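Local coordinates for protein dTDP-4-dehydrorhamnose 3,5-epimerase (Bacillus anthracis str. Ames, PDB 3RYK) that catalyses epimerisation at carbons 3 and 5 of a dTDP-4-keto-6-deoxy sugar, giving dTDP-4-dehydro-L-rhamnose in the dTDP-L-rhamnose pathway, at residues D107-R113 with K139-F145; Q88-Q94 with V158-S163; E29-A35 with Q121-Y125; G144-L148 with P180-T184. One frame throughout, in Å; residues are numbered along the deposited sequence.

How the interactions relate
The four contacts are spread over a jelly-roll-like β-fold, and interaction 1 is the middle one. It pairs strands 104-111 and 141-147 of the five-stranded antiparallel sheet. Interaction 3, centred about 9 Å from it, adds the next strand, 122-128, and brings in hairpin residues from the other sheet. Interaction 4 shares Gly144 and Phe145 with interaction 1 and packs a late loop on the strand. Interaction 2 joins two loops beyond one end of the pair, encloses interaction 1 along the chain and touches it through Lys139. Interaction 3 crosses both 1 and 2 along the chain and closes before interaction 4 opens. One sheet thus carries three contacts, while interaction 2, centred about 25 Å from interaction 4, lies near the pyrophosphate.

Interaction 1: D107-R113 with K139-F145; sequences DVIVDLR and KGFAHGF
Val108 and Gly144 form one antiparallel hydrogen-bonded pair and Val110 and Ala142 the next; Leu112 N to Gly140 O (2.8 Å) carries the ladder beyond the strands. The axes of 107-111 and 141-145 lie 4.6 Å apart at 166°. Among side chains, His143 NE2 donates to Asp107 OD2 at 2.7 Å, on the syn side of the carboxylate and near the imidazole plane; Asp107 CG, anti to the backbone N (chi1 -171°), helps bring OD2 there. The strand pair belongs to the five-stranded sheet of the jelly-roll-like fold, where 104-111 lies between 122-128 and 141-147. Aromatic packing centres on Phe141: Asp111 CA sits over its face, 3.9 Å from the ring centroid, a CH-pi contact. Phe141 CE2 in turn lies over the guanidinium of Arg113. That group grips Asp111 side-on, NE to OD1 (2.9 Å) and NH2 to OD2 (2.8 Å), while Arg113 N also reaches OD1, an Asx turn; Ser116 and Thr118 hydroxyls bind OD2. On the face carrying Val110 and Ala142, their CB atoms meet at 4.0 Å, and Leu112 CD1 from the following loop reaches Ala142 CB.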
loop_
_atom_site.group_PDB
_atom_site.type_symbol
_atom_site.label_atom_id
_atom_site.label_comp_id
_atom_site.label_asym_id
_atom_site.label_seq_id
_atom_site.Cartn_x
_atom_site.Cartn_y
_atom_site.Cartn_z
ATOM N N ASP A 107 8.680 -6.211 14.569
ATOM C CA ASP A 107 8.796 -7.232 13.559
ATOM C C ASP A 107 10.072 -8.048 13.684
ATOM O O ASP A 107 11.170 -7.500 13.834
ATOM C CB ASP A 107 8.687 -6.524 12.217
ATOM C CG ASP A 107 8.569 -7.468 11.059
ATOM O OD1 ASP A 107 9.455 -8.325 10.830
ATOM O OD2 ASP A 107 7.563 -7.308 10.343
ATOM N N VAL A 108 9.925 -9.367 13.594
ATOM C CA VAL A 108 11.052 -10.257 13.721
ATOM C C VAL A 108 11.233 -11.094 12.464
ATOM O O VAL A 108 10.247 -11.475 11.819
ATOM C CB VAL A 108 10.825 -11.271 14.872
ATOM C CG1 VAL A 108 11.914 -12.385 14.868
ATOM C CG2 VAL A 108 10.745 -10.564 16.222
ATOM N N ILE A 109 12.489 -11.339 12.112
ATOM C CA ILE A 109 12.813 -12.170 10.962
ATOM C C ILE A 109 13.864 -13.139 11.462
ATOM O O ILE A 109 14.698 -12.774 12.289
ATOM C CB ILE A 109 13.274 -11.411 9.662
ATOM C CG1 ILE A 109 14.656 -10.776 9.802
ATOM C CG2 ILE A 109 12.225 -10.385 9.244
ATOM C CD1 ILE A 109 15.090 -10.050 8.550
ATOM N N VAL A 110 13.786 -14.383 10.983
ATOM C CA VAL A 110 14.716 -15.439 11.363
ATOM C C VAL A 110 15.325 -16.054 10.087
ATOM O O VAL A 110 14.598 -16.402 9.157
ATOM C CB VAL A 110 13.968 -16.558 12.131
ATOM C CG1 VAL A 110 14.990 -17.539 12.731
ATOM C CG2 VAL A 110 13.077 -15.981 13.243
ATOM N N ASP A 111 16.652 -16.169 10.040
ATOM C CA ASP A 111 17.346 -16.734 8.870
ATOM C C ASP A 111 17.258 -18.265 8.997
ATOM O O ASP A 111 17.845 -18.852 9.918
ATOM C CB ASP A 111 18.808 -16.235 8.811
ATOM C CG ASP A 111 19.557 -16.690 7.549
ATOM O OD1 ASP A 111 19.055 -17.577 6.824
ATOM O OD2 ASP A 111 20.665 -16.147 7.257
ATOM N N LEU A 112 16.521 -18.903 8.089
ATOM C CA LEU A 112 16.373 -20.371 8.127
ATOM C C LEU A 112 17.162 -21.104 7.036
ATOM O O LEU A 112 16.925 -22.283 6.770
ATOM C CB LEU A 112 14.890 -20.763 8.102
ATOM C CG LEU A 112 14.052 -20.305 9.299
ATOM C CD1 LEU A 112 12.662 -20.925 9.281
ATOM C CD2 LEU A 112 14.756 -20.649 10.578
ATOM N N ARG A 113 18.108 -20.409 6.420
ATOM C CA ARG A 113 18.950 -20.986 5.385
ATOM C C ARG A 113 20.043 -21.755 6.157
ATOM O O ARG A 113 20.938 -21.150 6.749
ATOM C CB ARG A 113 19.490 -19.852 4.505
ATOM C CG ARG A 113 18.386 -19.058 3.785
ATOM C CD ARG A 113 18.923 -17.800 3.094
ATOM N NE ARG A 113 19.536 -16.890 4.056
ATOM C CZ ARG A 113 20.075 -15.709 3.754
ATOM N NH1 ARG A 113 20.074 -15.259 2.503
ATOM N NH2 ARG A 113 20.611 -14.967 4.718
ATOM N N LYS A 139 13.921 -14.475 0.715
ATOM C CA LYS A 139 13.420 -15.842 0.695
ATOM C C LYS A 139 14.343 -16.607 1.651
ATOM O O LYS A 139 15.515 -16.257 1.782
ATOM C CB LYS A 139 13.476 -16.431 -0.718
ATOM C CG LYS A 139 12.533 -15.771 -1.698
ATOM C CD LYS A 139 12.630 -16.394 -3.062
ATOM C CE LYS A 139 11.580 -15.828 -3.990
ATOM N NZ LYS A 139 11.596 -16.468 -5.322
ATOM N N GLY A 140 13.820 -17.634 2.331
ATOM C CA GLY A 140 14.619 -18.413 3.274
ATOM C C GLY A 140 14.549 -17.924 4.712
ATOM O O GLY A 140 15.316 -18.378 5.575
ATOM N N PHE A 141 13.632 -16.990 4.957
ATOM C CA PHE A 141 13.392 -16.397 6.270
ATOM C C PHE A 141 11.974 -16.592 6.789
ATOM O O PHE A 141 11.018 -16.715 6.006
ATOM C CB PHE A 141 13.624 -14.867 6.224
ATOM C CG PHE A 141 15.069 -14.453 6.148
ATOM C CD1 PHE A 141 15.703 -13.902 7.263
ATOM C CD2 PHE A 141 15.805 -14.641 4.996
ATOM C CE1 PHE A 141 17.041 -13.515 7.222
ATOM C CE2 PHE A 141 17.143 -14.266 4.938
ATOM C CZ PHE A 141 17.764 -13.704 6.053
ATOM N N ALA A 142 11.853 -16.625 8.118
ATOM C CA ALA A 142 10.578 -16.736 8.796
ATOM C C ALA A 142 10.308 -15.272 9.126
ATOM O O ALA A 142 11.263 -14.502 9.393
ATOM C CB ALA A 142 10.674 -17.550 10.050
ATOM N N HIS A 143 9.039 -14.887 9.094
ATOM C CA HIS A 143 8.603 -13.520 9.371
ATOM C C HIS A 143 7.325 -13.445 10.172
ATOM O O HIS A 143 6.331 -14.139 9.865
ATOM C CB HIS A 143 8.352 -12.740 8.081
ATOM C CG HIS A 143 7.602 -11.461 8.305
ATOM N ND1 HIS A 143 6.250 -11.335 8.061
ATOM C CD2 HIS A 143 8.003 -10.273 8.810
ATOM C CE1 HIS A 143 5.854 -10.117 8.383
ATOM N NE2 HIS A 143 6.896 -9.455 8.848
ATOM N N GLY A 144 7.339 -12.571 11.178
ATOM C CA GLY A 144 6.188 -12.351 12.036
ATOM C C GLY A 144 6.299 -11.026 12.743
ATOM O O GLY A 144 7.350 -10.370 12.669
ATOM N N PHE A 145 5.227 -10.621 13.413
ATOM C CA PHE A 145 5.236 -9.358 14.142
ATOM C C PHE A 145 4.246 -9.294 15.306
ATOM O O PHE A 145 3.288 -10.089 15.386
ATOM C CB PHE A 145 4.986 -8.188 13.187
ATOM C CG PHE A 145 3.634 -8.215 12.510
ATOM C CD1 PHE A 145 2.514 -7.678 13.148
ATOM C CD2 PHE A 145 3.491 -8.716 11.237
ATOM C CE1 PHE A 145 1.270 -7.673 12.528
ATOM C CE2 PHE A 145 2.244 -8.705 10.601
ATOM C CZ PHE A 145 1.137 -8.185 11.252
#

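Interaction 2: Q88-Q94 with V158-S163; sequences QKNPKAQ and VDEYYS
Gln94 and Gln88 supply the hydrogen bonds between these two loops, each reaching backbone atoms of 158-163 with its amide. Gln94 NE2 donates to Glu160 O at 3.0 Å, nearly straight at 169°, with the acceptor in the plane of the Gln94 amide. Gln88 works from both ends of its amide: OE1 accepts from Ser163 N at 2.9 Å, the donor standing 44° above the carbonyl plane, while NE2 makes a weak bond to Tyr161 O. The side chain of Gln88 reaches this far because its CG is anti to the backbone N (chi1 -161°) and the chain stays extended beyond it.

Van der Waals contacts fill in around these bonds. Val158 CG2 touches Gln94 NE2 at 3.6 Å, and Glu160 CB rests on Ala93 O at 3.5 Å. The extended aliphatic part of Lys92 lies along Ser163, its CD 3.6 Å from Ser163 CB, and Ser163 OG is hydrogen-bonded to His166. Within 88-94, a cis peptide precedes Pro91, and Asn90 OD1 accepts from Ala93 N, an Asx motif.

Tyr162 extends the contact toward ligand: its hydroxyl bonds Asp167, a residue of the pyrophosphate pocket, and its side chain lies about 4 Å from the bound pyrophosphate. Tyr161 forms a cation-pi pair with Lys57 of the second subunit. Together the paired loops adjoin both an anion pocket and the dimer interface of this jelly-roll-like epimerase.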
loop_
_atom_site.group_PDB
_atom_site.type_symbol
_atom_site.label_atom_id
_atom_site.label_comp_id
_atom_site.label_asym_id
_atom_site.label_seq_id
_atom_site.Cartn_x
_atom_site.Cartn_y
_atom_site.Cartn_z
ATOM N N GLN A 88 6.702 -19.431 3.475
ATOM C CA GLN A 88 6.042 -20.289 2.514
ATOM C C GLN A 88 7.167 -21.166 1.986
ATOM O O GLN A 88 8.161 -20.656 1.468
ATOM C CB GLN A 88 5.366 -19.463 1.416
ATOM C CG GLN A 88 4.298 -20.227 0.670
ATOM C CD GLN A 88 3.545 -19.381 -0.326
ATOM O OE1 GLN A 88 2.410 -18.982 -0.059
ATOM N NE2 GLN A 88 4.189 -19.024 -1.424
ATOM N N LYS A 89 7.044 -22.484 2.157
ATOM C CA LYS A 89 8.072 -23.403 1.683
ATOM C C LYS A 89 8.157 -23.443 0.170
ATOM O O LYS A 89 7.136 -23.303 -0.515
ATOM C CB LYS A 89 7.801 -24.854 2.142
ATOM C CG LYS A 89 7.956 -25.188 3.625
ATOM C CD LYS A 89 7.601 -26.671 3.857
ATOM C CE LYS A 89 7.921 -27.180 5.272
ATOM N NZ LYS A 89 7.261 -26.464 6.392
ATOM N N ASN A 90 9.374 -23.613 -0.350
ATOM C CA ASN A 90 9.565 -23.730 -1.799
ATOM C C ASN A 90 8.813 -24.968 -2.296
ATOM O O ASN A 90 8.436 -25.825 -1.493
ATOM C CB ASN A 90 11.044 -23.716 -2.242
ATOM C CG ASN A 90 11.550 -22.316 -2.620
ATOM O OD1 ASN A 90 11.010 -21.671 -3.528
ATOM N ND2 ASN A 90 12.643 -21.899 -2.012
ATOM N N PRO A 91 8.573 -25.053 -3.613
ATOM C CA PRO A 91 8.945 -24.105 -4.684
ATOM C C PRO A 91 8.239 -22.740 -4.707
ATOM O O PRO A 91 8.444 -21.989 -5.660
ATOM C CB PRO A 91 8.591 -24.879 -5.956
ATOM C CG PRO A 91 7.523 -25.808 -5.541
ATOM C CD PRO A 91 7.839 -26.215 -4.146
ATOM N N LYS A 92 7.442 -22.407 -3.689
ATOM C CA LYS A 92 6.738 -21.134 -3.660
ATOM C C LYS A 92 7.215 -20.178 -2.555
ATOM O O LYS A 92 6.396 -19.569 -1.859
ATOM C CB LYS A 92 5.233 -21.408 -3.553
ATOM C CG LYS A 92 4.738 -22.328 -4.672
ATOM C CD LYS A 92 3.259 -22.621 -4.597
ATOM C CE LYS A 92 2.871 -23.634 -5.672
ATOM N NZ LYS A 92 1.423 -24.011 -5.662
ATOM N N ALA A 93 8.533 -20.031 -2.412
ATOM C CA ALA A 93 9.096 -19.134 -1.397
ATOM C C ALA A 93 8.778 -17.699 -1.805
ATOM O O ALA A 93 8.752 -17.380 -3.002
ATOM C CB ALA A 93 10.604 -19.330 -1.240
ATOM N N GLN A 94 8.522 -16.854 -0.809
ATOM C CA GLN A 94 8.187 -15.443 -1.034
ATOM C C GLN A 94 9.144 -14.414 -0.447
ATOM O O GLN A 94 9.562 -14.522 0.709
ATOM C CB GLN A 94 6.844 -15.144 -0.371
ATOM C CG GLN A 94 5.595 -15.790 -0.962
ATOM C CD GLN A 94 4.398 -15.624 -0.042
ATOM O OE1 GLN A 94 4.497 -15.871 1.159
ATOM N NE2 GLN A 94 3.255 -15.261 -0.605
ATOM N N VAL A 158 4.489 -9.291 -1.815
ATOM C CA VAL A 158 5.123 -10.601 -1.958
ATOM C C VAL A 158 5.381 -10.816 -3.451
ATOM O O VAL A 158 4.567 -10.418 -4.276
ATOM C CB VAL A 158 4.272 -11.763 -1.362
ATOM C CG1 VAL A 158 3.980 -11.505 0.117
ATOM C CG2 VAL A 158 2.988 -11.969 -2.147
ATOM N N ASP A 159 6.504 -11.451 -3.800
ATOM C CA ASP A 159 6.850 -11.689 -5.221
ATOM C C ASP A 159 6.405 -13.046 -5.762
ATOM O O ASP A 159 6.761 -13.407 -6.896
ATOM C CB ASP A 159 8.344 -11.500 -5.507
ATOM C CG ASP A 159 9.221 -12.529 -4.819
ATOM O OD1 ASP A 159 10.376 -12.705 -5.271
ATOM O OD2 ASP A 159 8.772 -13.174 -3.852
ATOM N N GLU A 160 5.655 -13.789 -4.947
ATOM C CA GLU A 160 5.110 -15.092 -5.312
ATOM C C GLU A 160 3.719 -15.179 -4.693
ATOM O O GLU A 160 3.520 -14.816 -3.533
ATOM C CB GLU A 160 6.016 -16.235 -4.847
ATOM C CG GLU A 160 5.530 -17.683 -5.136
ATOM C CD GLU A 160 5.308 -18.013 -6.620
ATOM O OE1 GLU A 160 5.819 -19.071 -7.047
ATOM O OE2 GLU A 160 4.688 -17.226 -7.373
ATOM N N TYR A 161 2.742 -15.631 -5.470
ATOM C CA TYR A 161 1.386 -15.738 -4.960
ATOM C C TYR A 161 1.245 -16.669 -3.773
ATOM O O TYR A 161 2.056 -17.584 -3.575
ATOM C CB TYR A 161 0.406 -16.171 -6.057
ATOM C CG TYR A 161 0.276 -15.148 -7.138
ATOM C CD1 TYR A 161 -0.481 -14.003 -6.925
ATOM C CD2 TYR A 161 0.883 -15.322 -8.368
ATOM C CE1 TYR A 161 -0.609 -13.052 -7.893
ATOM C CE2 TYR A 161 0.749 -14.377 -9.359
ATOM C CZ TYR A 161 0.000 -13.235 -9.109
ATOM O OH TYR A 161 -0.149 -12.271 -10.072
ATOM N N TYR A 162 0.201 -16.410 -2.989
ATOM C CA TYR A 162 -0.104 -17.201 -1.814
ATOM C C TYR A 162 -0.514 -18.620 -2.209
ATOM O O TYR A 162 -1.142 -18.832 -3.251
ATOM C CB TYR A 162 -1.206 -16.533 -0.976
ATOM C CG TYR A 162 -1.604 -17.354 0.223
ATOM C CD1 TYR A 162 -0.805 -17.388 1.358
ATOM C CD2 TYR A 162 -2.789 -18.086 0.231
ATOM C CE1 TYR A 162 -1.161 -18.146 2.468
ATOM C CE2 TYR A 162 -3.157 -18.842 1.334
ATOM C CZ TYR A 162 -2.339 -18.868 2.453
ATOM O OH TYR A 162 -2.696 -19.620 3.555
ATOM N N SER A 163 -0.124 -19.574 -1.372
ATOM C CA SER A 163 -0.421 -20.986 -1.567
ATOM C C SER A 163 -0.720 -21.596 -0.196
ATOM O O SER A 163 0.197 -21.901 0.574
ATOM C CB SER A 163 0.761 -21.698 -2.241
ATOM O OG SER A 163 0.526 -23.097 -2.379
#

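Interaction 3: E29-A35 with Q121-Y125; sequences ETNFTDA and QWRGY
Phe32 and Arg123 form the close-packed part of this contact, where a tight turn meets strand 122-128. Phe32 inserts its ring end-first: CZ lies 3.6 Å from Trp122 O and 3.7 Å from Arg123 CB, both partners near the ring plane. Ala35 N and Asn31 O bond across the turn, which closes the hairpin of strands 26-31 and 35-45. Asn31 ND2 lies over one face of the Arg123 guanidinium near its NE end, the planes 16° apart, and 3.3 Å from Arg123 CD. A water bridges the segments, donating to Asn31 OD1 at 2.9 Å, lying 2.7 Å from Tyr125 OH and reaching Ala35 O weakly.

The loose side is at exposed Gln121, whose CB only touches Phe32 CE1 at 3.9 Å, with partly exposed Arg123 beside it. Arg123 CG is anti to the backbone N (chi1 -178°) and the chain runs extended to NE, carrying the guanidinium to Glu29. There NE donates to Glu29 OE2 at 3.0 Å and 166°, while NH2 to OE1 is a weak bond of the same salt bridge. Glu29 OE2 also sits at the Tyr125 ring edge, 3.2 Å from CE1. The ion pair is thus fixed by two bonds of unequal quality, and the aromatic C-H edge would probably add a mild electrostatic attraction for the carboxylate.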
loop_
_atom_site.group_PDB
_atom_site.type_symbol
_atom_site.label_atom_id
_atom_site.label_comp_id
_atom_site.label_asym_id
_atom_site.label_seq_id
_atom_site.Cartn_x
_atom_site.Cartn_y
_atom_site.Cartn_z
ATOM N N GLU A 29 19.938 -0.220 7.315
ATOM C CA GLU A 29 20.887 -1.257 7.712
ATOM C C GLU A 29 20.583 -2.530 6.936
ATOM O O GLU A 29 19.458 -2.731 6.472
ATOM C CB GLU A 29 20.812 -1.560 9.209
ATOM C CG GLU A 29 19.454 -2.100 9.665
ATOM C CD GLU A 29 19.398 -2.473 11.139
ATOM O OE1 GLU A 29 20.400 -2.314 11.867
ATOM O OE2 GLU A 29 18.333 -2.956 11.573
ATOM N N THR A 30 21.606 -3.364 6.796
ATOM C CA THR A 30 21.503 -4.624 6.109
ATOM C C THR A 30 21.962 -5.674 7.111
ATOM O O THR A 30 22.970 -5.495 7.798
ATOM C CB THR A 30 22.399 -4.703 4.852
ATOM O OG1 THR A 30 22.073 -3.649 3.932
ATOM C CG2 THR A 30 22.227 -6.052 4.160
ATOM N N ASN A 31 21.196 -6.754 7.226
ATOM C CA ASN A 31 21.533 -7.837 8.124
ATOM C C ASN A 31 21.330 -9.181 7.430
ATOM O O ASN A 31 20.523 -9.316 6.519
ATOM C CB ASN A 31 20.743 -7.818 9.448
ATOM C CG ASN A 31 20.968 -6.557 10.272
ATOM O OD1 ASN A 31 20.509 -5.477 9.922
ATOM N ND2 ASN A 31 21.589 -6.722 11.437
ATOM N N PHE A 32 22.098 -10.164 7.866
ATOM C CA PHE A 32 22.026 -11.511 7.338
ATOM C C PHE A 32 22.219 -11.501 5.823
ATOM O O PHE A 32 21.556 -12.229 5.098
ATOM C CB PHE A 32 20.701 -12.161 7.768
ATOM C CG PHE A 32 20.329 -11.818 9.182
ATOM C CD1 PHE A 32 21.173 -12.125 10.225
ATOM C CD2 PHE A 32 19.121 -11.202 9.466
ATOM C CE1 PHE A 32 20.848 -11.777 11.528
ATOM C CE2 PHE A 32 18.777 -10.874 10.778
ATOM C CZ PHE A 32 19.643 -11.157 11.801
ATOM N N THR A 33 23.116 -10.616 5.373
ATOM C CA THR A 33 23.495 -10.430 3.971
ATOM C C THR A 33 22.487 -9.735 3.054
ATOM O O THR A 33 22.850 -8.775 2.361
ATOM C CB THR A 33 23.920 -11.787 3.299
ATOM O OG1 THR A 33 24.886 -12.465 4.119
ATOM C CG2 THR A 33 24.514 -11.552 1.913
ATOM N N ASP A 34 21.243 -10.206 3.082
ATOM C CA ASP A 34 20.152 -9.727 2.235
ATOM C C ASP A 34 18.966 -8.969 2.869
ATOM O O ASP A 34 18.209 -8.347 2.136
ATOM C CB ASP A 34 19.614 -10.972 1.526
ATOM C CG ASP A 34 20.686 -11.670 0.680
ATOM O OD1 ASP A 34 21.374 -10.997 -0.137
ATOM O OD2 ASP A 34 20.802 -12.907 0.796
ATOM N N ALA A 35 18.779 -9.044 4.187
ATOM C CA ALA A 35 17.659 -8.338 4.845
ATOM C C ALA A 35 17.983 -6.850 4.886
ATOM O O ALA A 35 19.061 -6.472 5.295
ATOM C CB ALA A 35 17.396 -8.872 6.240
ATOM N N GLN A 121 19.820 -17.188 13.338
ATOM C CA GLN A 121 19.815 -15.850 13.921
ATOM C C GLN A 121 18.563 -15.045 13.536
ATOM O O GLN A 121 17.941 -15.274 12.500
ATOM C CB GLN A 121 21.076 -15.072 13.550
ATOM C CG GLN A 121 22.386 -15.740 13.986
ATOM C CD GLN A 121 23.622 -14.893 13.696
ATOM O OE1 GLN A 121 23.544 -13.668 13.569
ATOM N NE2 GLN A 121 24.780 -15.545 13.626
ATOM N N TRP A 122 18.214 -14.091 14.393
ATOM C CA TRP A 122 17.044 -13.243 14.198
ATOM C C TRP A 122 17.303 -11.787 14.535
ATOM O O TRP A 122 18.339 -11.432 15.102
ATOM C CB TRP A 122 15.887 -13.733 15.075
ATOM C CG TRP A 122 16.208 -13.752 16.528
ATOM C CD1 TRP A 122 16.743 -14.791 17.230
ATOM C CD2 TRP A 122 16.022 -12.690 17.473
ATOM N NE1 TRP A 122 16.911 -14.442 18.542
ATOM C CE2 TRP A 122 16.480 -13.155 18.717
ATOM C CE3 TRP A 122 15.525 -11.382 17.385
ATOM C CZ2 TRP A 122 16.446 -12.364 19.870
ATOM C CZ3 TRP A 122 15.500 -10.608 18.521
ATOM C CH2 TRP A 122 15.960 -11.097 19.745
ATOM N N ARG A 123 16.351 -10.939 14.168
ATOM C CA ARG A 123 16.464 -9.519 14.480
ATOM C C ARG A 123 15.082 -8.888 14.591
ATOM O O ARG A 123 14.196 -9.157 13.774
ATOM C CB ARG A 123 17.367 -8.774 13.500
ATOM C CG ARG A 123 17.563 -7.274 13.822
ATOM C CD ARG A 123 18.741 -6.712 13.030
ATOM N NE ARG A 123 19.029 -5.304 13.324
ATOM C CZ ARG A 123 19.737 -4.879 14.370
ATOM N NH1 ARG A 123 20.187 -5.740 15.276
ATOM N NH2 ARG A 123 19.955 -3.571 14.545
ATOM N N GLY A 124 14.931 -8.073 15.629
ATOM C CA GLY A 124 13.695 -7.357 15.935
ATOM C C GLY A 124 13.750 -5.893 15.521
ATOM O O GLY A 124 14.607 -5.147 16.005
ATOM N N TYR A 125 12.828 -5.488 14.644
ATOM C CA TYR A 125 12.754 -4.114 14.126
ATOM C C TYR A 125 11.419 -3.451 14.467
ATOM O O TYR A 125 10.354 -4.107 14.482
ATOM C CB TYR A 125 12.773 -4.143 12.603
ATOM C CG TYR A 125 13.868 -4.933 11.949
ATOM C CD1 TYR A 125 15.023 -4.320 11.487
ATOM C CD2 TYR A 125 13.732 -6.291 11.751
ATOM C CE1 TYR A 125 16.015 -5.042 10.848
ATOM C CE2 TYR A 125 14.714 -7.026 11.130
ATOM C CZ TYR A 125 15.861 -6.395 10.673
ATOM O OH TYR A 125 16.835 -7.133 10.040
HETATM O O HOH W 1 18.132 -5.652 8.240
#

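Interaction 4: G144-L148 with P180-T184; sequences GFCTL and PWPVT
Cys146 meets Trp181, Pro182 and Val183 with one short side chain, packing the loop between strand 167-169 and helix 190-193 against strand 141-147 of the five-stranded sheet in this jelly-roll-like fold. The contact is apolar across the two segments.

Cys146 points its CB toward the loop and, with SG anti to the backbone N (chi1 -176°), turns the sulfur toward the two residues beyond the tryptophan. The CB meets the benzo part of the Trp181 indole, 3.7 Å from CE3, approaching the ring obliquely. The same six-membered ring runs on along the strand: CZ3 comes within 4.1 Å of Phe145 C, and Gly144 C lies near the ring plane, 4.5 Å from CH2. Gly144 has no side chain between the strand and this ring. Trp181 NE1 is hydrogen-bonded to Trp172 O, and Trp181 also packs on Val108 and Ile82, so the indole lies against three neighbouring strands.

Pro182 is shared by Cys146 of the strand and Leu148 just beyond it. Leu148 crosses it at about a right angle, setting CD2 3.7 Å from Pro182 CG, and that same ring carbon lies 3.8 Å from Cys146 SG. Val183 completes the seat of the sulfur, its CG1 methyl 3.6 Å from Cys146 SG.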
loop_
_atom_site.group_PDB
_atom_site.type_symbol
_atom_site.label_atom_id
_atom_site.label_comp_id
_atom_site.label_asym_id
_atom_site.label_seq_id
_atom_site.Cartn_x
_atom_site.Cartn_y
_atom_site.Cartn_z
ATOM N N GLY A 144 7.339 -12.571 11.178
ATOM C CA GLY A 144 6.188 -12.351 12.036
ATOM C C GLY A 144 6.299 -11.026 12.743
ATOM O O GLY A 144 7.350 -10.370 12.669
ATOM N N PHE A 145 5.227 -10.621 13.413
ATOM C CA PHE A 145 5.236 -9.358 14.142
ATOM C C PHE A 145 4.246 -9.294 15.306
ATOM O O PHE A 145 3.288 -10.089 15.386
ATOM C CB PHE A 145 4.986 -8.188 13.187
ATOM C CG PHE A 145 3.634 -8.215 12.510
ATOM C CD1 PHE A 145 2.514 -7.678 13.148
ATOM C CD2 PHE A 145 3.491 -8.716 11.237
ATOM C CE1 PHE A 145 1.270 -7.673 12.528
ATOM C CE2 PHE A 145 2.244 -8.705 10.601
ATOM C CZ PHE A 145 1.137 -8.185 11.252
ATOM N N CYS A 146 4.493 -8.342 16.201
ATOM C CA CYS A 146 3.650 -8.092 17.376
ATOM C C CYS A 146 3.198 -6.646 17.298
ATOM O O CYS A 146 4.032 -5.735 17.228
ATOM C CB CYS A 146 4.414 -8.336 18.683
ATOM S SG CYS A 146 3.432 -8.164 20.199
ATOM N N THR A 147 1.889 -6.424 17.313
ATOM C CA THR A 147 1.351 -5.065 17.246
ATOM C C THR A 147 1.581 -4.419 18.606
ATOM O O THR A 147 1.363 -5.034 19.641
ATOM C CB THR A 147 -0.113 -5.061 16.808
ATOM O OG1 THR A 147 -0.914 -5.774 17.764
ATOM C CG2 THR A 147 -0.251 -5.742 15.427
ATOM N N LEU A 148 2.006 -3.159 18.619
ATOM C CA LEU A 148 2.298 -2.487 19.876
ATOM C C LEU A 148 1.195 -1.581 20.425
ATOM O O LEU A 148 1.244 -1.177 21.591
ATOM C CB LEU A 148 3.573 -1.644 19.669
ATOM C CG LEU A 148 4.814 -2.383 19.143
ATOM C CD1 LEU A 148 5.996 -1.340 19.102
ATOM C CD2 LEU A 148 5.214 -3.617 19.950
ATOM N N PRO A 180 12.405 -11.974 22.455
ATOM C CA PRO A 180 11.882 -11.122 23.525
ATOM C C PRO A 180 10.607 -10.360 23.132
ATOM O O PRO A 180 10.584 -9.127 23.126
ATOM C CB PRO A 180 13.035 -10.140 23.749
ATOM C CG PRO A 180 13.581 -9.969 22.402
ATOM C CD PRO A 180 13.560 -11.333 21.801
ATOM N N TRP A 181 9.528 -11.075 22.842
ATOM C CA TRP A 181 8.295 -10.412 22.454
ATOM C C TRP A 181 7.828 -9.457 23.532
ATOM O O TRP A 181 7.921 -9.771 24.723
ATOM C CB TRP A 181 7.173 -11.419 22.173
ATOM C CG TRP A 181 7.457 -12.345 21.080
ATOM C CD1 TRP A 181 7.835 -13.650 21.187
ATOM C CD2 TRP A 181 7.434 -12.044 19.688
ATOM N NE1 TRP A 181 8.013 -14.190 19.945
ATOM C CE2 TRP A 181 7.781 -13.225 19.002
ATOM C CE3 TRP A 181 7.136 -10.894 18.947
ATOM C CZ2 TRP A 181 7.851 -13.290 17.611
ATOM C CZ3 TRP A 181 7.210 -10.964 17.558
ATOM C CH2 TRP A 181 7.568 -12.157 16.908
ATOM N N PRO A 182 7.307 -8.282 23.130
ATOM C CA PRO A 182 6.825 -7.275 24.081
ATOM C C PRO A 182 5.423 -7.575 24.632
ATOM O O PRO A 182 4.653 -6.656 24.937
ATOM C CB PRO A 182 6.803 -6.018 23.223
ATOM C CG PRO A 182 6.471 -6.523 21.883
ATOM C CD PRO A 182 7.250 -7.774 21.747
ATOM N N VAL A 183 5.092 -8.854 24.786
ATOM C CA VAL A 183 3.792 -9.249 25.286
ATOM C C VAL A 183 3.970 -10.594 25.968
ATOM O O VAL A 183 4.857 -11.356 25.610
ATOM C CB VAL A 183 2.757 -9.360 24.126
ATOM C CG1 VAL A 183 3.246 -10.331 23.064
ATOM C CG2 VAL A 183 1.380 -9.743 24.645
ATOM N N THR A 184 3.157 -10.838 26.994
ATOM C CA THR A 184 3.195 -12.081 27.764
ATOM C C THR A 184 2.179 -13.109 27.279
ATOM O O THR A 184 2.498 -14.306 27.161
ATOM C CB THR A 184 2.974 -11.781 29.275
ATOM O OG1 THR A 184 4.117 -11.080 29.787
ATOM C CG2 THR A 184 2.771 -13.057 30.110
#